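Local structure of aminoacyl-tRNA synthetase (Cryptosporidium parvum, 5F9Z) at residues V304-I309 / F363-R368. The protein probably catalyses the ATP-dependent attachment of proline to its cognate tRNA, as a class II prolyl-tRNA synthetase. Residues are numbered along the deposited sequence; the frame is centred on the assembly and turned at random.
Sequences VIIIPI and FEVGPR
V304 sets its CG1 methyl over the middle of the F363 ring, 3.4 Å from the ring centroid and 6° off the normal, a CH-pi contact on one face. The methyl gets there because CG1 stands anti to the backbone N (chi1 176°). I306 meets the same ring obliquely, its CG1 4.0 Å from F363 CD2, and turns its other branch, CG2, to the CG2 methyl of V365. Branched aliphatic residues suit this layer, since they fit extended backbone and present methyls to an aromatic surface. Beneath it run parallel strands 304-308 and 361-365, neighbours in the mixed sheet of the anticodon-binding domain, 361-365 central and 304-308 between it and 337-339. They exchange backbone bonds in a ladder: F363 N gives to I305 O, I307 N to F363 O (2.6 Å), V365 N to I307 O and I309 N to V365 O. In the last, the donor lies 49° out of the carbonyl plane. P308, without an N-H, fits a position whose nitrogen is not used in this ladder, and its CA makes a C-H...O contact with V365 O at 3.3 Å. I309 CG1 rests 3.7 Å from the CA of G366, the N-cap of helix 367-372. A CB on G366 would lie 3.1 Å from I309 CG1 and clash with P367 CD, so glycine suits this tight turn. Helix 317-332 packs on the F363 side through V326 and L330, helix 347-356 on the other, where Y351 touches I307 and E364. E364 reaches R362 in a salt bridge, and Q319 NE2 gives V365 O a second hydrogen bond.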
ATOM      1  N   VAL A 304     -14.744  -0.098  16.742  1.00 25.09           N
ATOM      2  CA  VAL A 304     -15.921  -0.661  17.390  1.00 24.46           C
ATOM      3  C   VAL A 304     -17.092   0.285  17.171  1.00 24.86           C
ATOM      4  O   VAL A 304     -16.990   1.482  17.455  1.00 23.16           O
ATOM      5  CB  VAL A 304     -15.697  -0.891  18.897  1.00 23.99           C
ATOM      6  CG1 VAL A 304     -16.976  -1.392  19.548  1.00 24.49           C
ATOM      7  CG2 VAL A 304     -14.555  -1.870  19.128  1.00 24.03           C
ATOM      8  N   ILE A 305     -18.201  -0.250  16.669  1.00 26.51           N
ATOM      9  CA  ILE A 305     -19.451   0.490  16.555  1.00 27.38           C
ATOM     10  C   ILE A 305     -20.430  -0.091  17.567  1.00 28.03           C
ATOM     11  O   ILE A 305     -20.635  -1.310  17.618  1.00 27.79           O
ATOM     12  CB  ILE A 305     -20.014   0.450  15.120  1.00 26.37           C
ATOM     13  CG1 ILE A 305     -21.292   1.285  15.021  1.00 26.53           C
ATOM     14  CG2 ILE A 305     -20.243  -0.980  14.640  1.00 19.54           C
ATOM     15  CD1 ILE A 305     -21.055   2.771  15.176  1.00 26.59           C
ATOM     16  N   ILE A 306     -20.999   0.774  18.399  1.00 28.91           N
ATOM     17  CA  ILE A 306     -21.931   0.363  19.442  1.00 28.66           C
ATOM     18  C   ILE A 306     -23.338   0.574  18.904  1.00 30.97           C
ATOM     19  O   ILE A 306     -23.769   1.712  18.687  1.00 32.91           O
ATOM     20  CB  ILE A 306     -21.703   1.139  20.745  1.00 27.75           C
ATOM     21  CG1 ILE A 306     -20.269   0.938  21.240  1.00 26.58           C
ATOM     22  CG2 ILE A 306     -22.698   0.695  21.808  1.00 27.72           C
ATOM     23  CD1 ILE A 306     -19.964   1.658  22.536  1.00 27.31           C
ATOM     24  N   ILE A 307     -24.056  -0.523  18.682  1.00 31.17           N
ATOM     25  CA  ILE A 307     -25.391  -0.464  18.097  1.00 33.76           C
ATOM     26  C   ILE A 307     -26.412  -0.920  19.132  1.00 37.00           C
ATOM     27  O   ILE A 307     -26.606  -2.130  19.322  1.00 36.96           O
ATOM     28  CB  ILE A 307     -25.474  -1.318  16.821  1.00 33.16           C
ATOM     29  CG1 ILE A 307     -24.394  -0.889  15.826  1.00 32.74           C
ATOM     30  CG2 ILE A 307     -26.853  -1.206  16.195  1.00 33.10           C
ATOM     31  CD1 ILE A 307     -24.362  -1.718  14.562  1.00 33.24           C
ATOM     32  N   PRO A 308     -27.075   0.001  19.829  1.00 38.22           N
ATOM     33  CA  PRO A 308     -28.129  -0.408  20.763  1.00 39.19           C
ATOM     34  C   PRO A 308     -29.350  -0.918  20.014  1.00 39.40           C
ATOM     35  O   PRO A 308     -29.751  -0.364  18.988  1.00 40.50           O
ATOM     36  CB  PRO A 308     -28.439   0.878  21.536  1.00 40.19           C
ATOM     37  CG  PRO A 308     -28.043   1.975  20.603  1.00 39.11           C
ATOM     38  CD  PRO A 308     -26.856   1.458  19.841  1.00 37.64           C
ATOM     39  N   ILE A 309     -29.938  -1.994  20.536  1.00 40.08           N
ATOM     40  CA  ILE A 309     -31.123  -2.588  19.927  1.00 41.80           C
ATOM     41  C   ILE A 309     -32.309  -1.663  20.153  1.00 44.66           C
ATOM     42  O   ILE A 309     -32.968  -1.719  21.198  1.00 45.73           O
ATOM     43  CB  ILE A 309     -31.400  -3.993  20.489  1.00 41.82           C
ATOM     44  CG1 ILE A 309     -30.152  -4.866  20.372  1.00 39.06           C
ATOM     45  CG2 ILE A 309     -32.569  -4.636  19.759  1.00 43.11           C
ATOM     46  CD1 ILE A 309     -29.617  -4.964  18.968  1.00 37.62           C
ATOM     47  N   PHE A 363     -20.968  -3.841  18.668  1.00 30.12           N
ATOM     48  CA  PHE A 363     -21.537  -4.161  19.969  1.00 29.12           C
ATOM     49  C   PHE A 363     -23.050  -4.036  19.876  1.00 29.82           C
ATOM     50  O   PHE A 363     -23.569  -2.956  19.575  1.00 30.18           O
ATOM     51  CB  PHE A 363     -20.993  -3.239  21.062  1.00 28.76           C
ATOM     52  CG  PHE A 363     -19.548  -3.481  21.411  1.00 27.94           C
ATOM     53  CD1 PHE A 363     -18.819  -4.484  20.793  1.00 27.20           C
ATOM     54  CD2 PHE A 363     -18.924  -2.706  22.376  1.00 26.67           C
ATOM     55  CE1 PHE A 363     -17.493  -4.699  21.121  1.00 25.80           C
ATOM     56  CE2 PHE A 363     -17.603  -2.919  22.711  1.00 25.25           C
ATOM     57  CZ  PHE A 363     -16.886  -3.916  22.083  1.00 24.95           C
ATOM     58  N   GLU A 364     -23.751  -5.136  20.124  1.00 30.72           N
ATOM     59  CA  GLU A 364     -25.206  -5.146  20.174  1.00 31.32           C
ATOM     60  C   GLU A 364     -25.635  -5.033  21.631  1.00 31.59           C
ATOM     61  O   GLU A 364     -25.316  -5.908  22.444  1.00 34.04           O
ATOM     62  CB  GLU A 364     -25.763  -6.415  19.532  1.00 31.71           C
ATOM     63  CG  GLU A 364     -25.306  -6.618  18.096  1.00 31.98           C
ATOM     64  CD  GLU A 364     -25.806  -7.917  17.498  1.00 35.22           C
ATOM     65  OE1 GLU A 364     -26.495  -8.678  18.211  1.00 37.70           O
ATOM     66  OE2 GLU A 364     -25.511  -8.177  16.313  1.00 36.10           O
ATOM     67  N   VAL A 365     -26.341  -3.957  21.960  1.00 29.52           N
ATOM     68  CA  VAL A 365     -26.724  -3.649  23.334  1.00 28.86           C
ATOM     69  C   VAL A 365     -28.246  -3.639  23.392  1.00 31.30           C
ATOM     70  O   VAL A 365     -28.886  -2.648  23.020  1.00 33.22           O
ATOM     71  CB  VAL A 365     -26.139  -2.317  23.815  1.00 28.37           C
ATOM     72  CG1 VAL A 365     -26.545  -2.049  25.256  1.00 29.60           C
ATOM     73  CG2 VAL A 365     -24.624  -2.326  23.676  1.00 23.50           C
ATOM     74  N   GLY A 366     -28.830  -4.739  23.860  1.00 32.25           N
ATOM     75  CA  GLY A 366     -30.258  -4.832  24.037  1.00 33.00           C
ATOM     76  C   GLY A 366     -30.628  -5.029  25.492  1.00 33.94           C
ATOM     77  O   GLY A 366     -29.777  -4.962  26.384  1.00 32.69           O
ATOM     78  N   PRO A 367     -31.920  -5.254  25.760  1.00 36.30           N
ATOM     79  CA  PRO A 367     -32.349  -5.505  27.149  1.00 38.63           C
ATOM     80  C   PRO A 367     -31.540  -6.577  27.863  1.00 40.18           C
ATOM     81  O   PRO A 367     -31.123  -6.374  29.010  1.00 40.38           O
ATOM     82  CB  PRO A 367     -33.820  -5.920  26.986  1.00 39.94           C
ATOM     83  CG  PRO A 367     -34.249  -5.422  25.638  1.00 39.86           C
ATOM     84  CD  PRO A 367     -33.050  -4.950  24.867  1.00 38.57           C
ATOM     85  N   ARG A 368     -31.308  -7.721  27.212  1.00 40.83           N
ATOM     86  CA  ARG A 368     -30.544  -8.790  27.846  1.00 42.24           C
ATOM     87  C   ARG A 368     -29.114  -8.358  28.141  1.00 43.12           C
ATOM     88  O   ARG A 368     -28.530  -8.786  29.144  1.00 43.86           O
ATOM     89  CB  ARG A 368     -30.549 -10.036  26.960  1.00 42.07           C
TER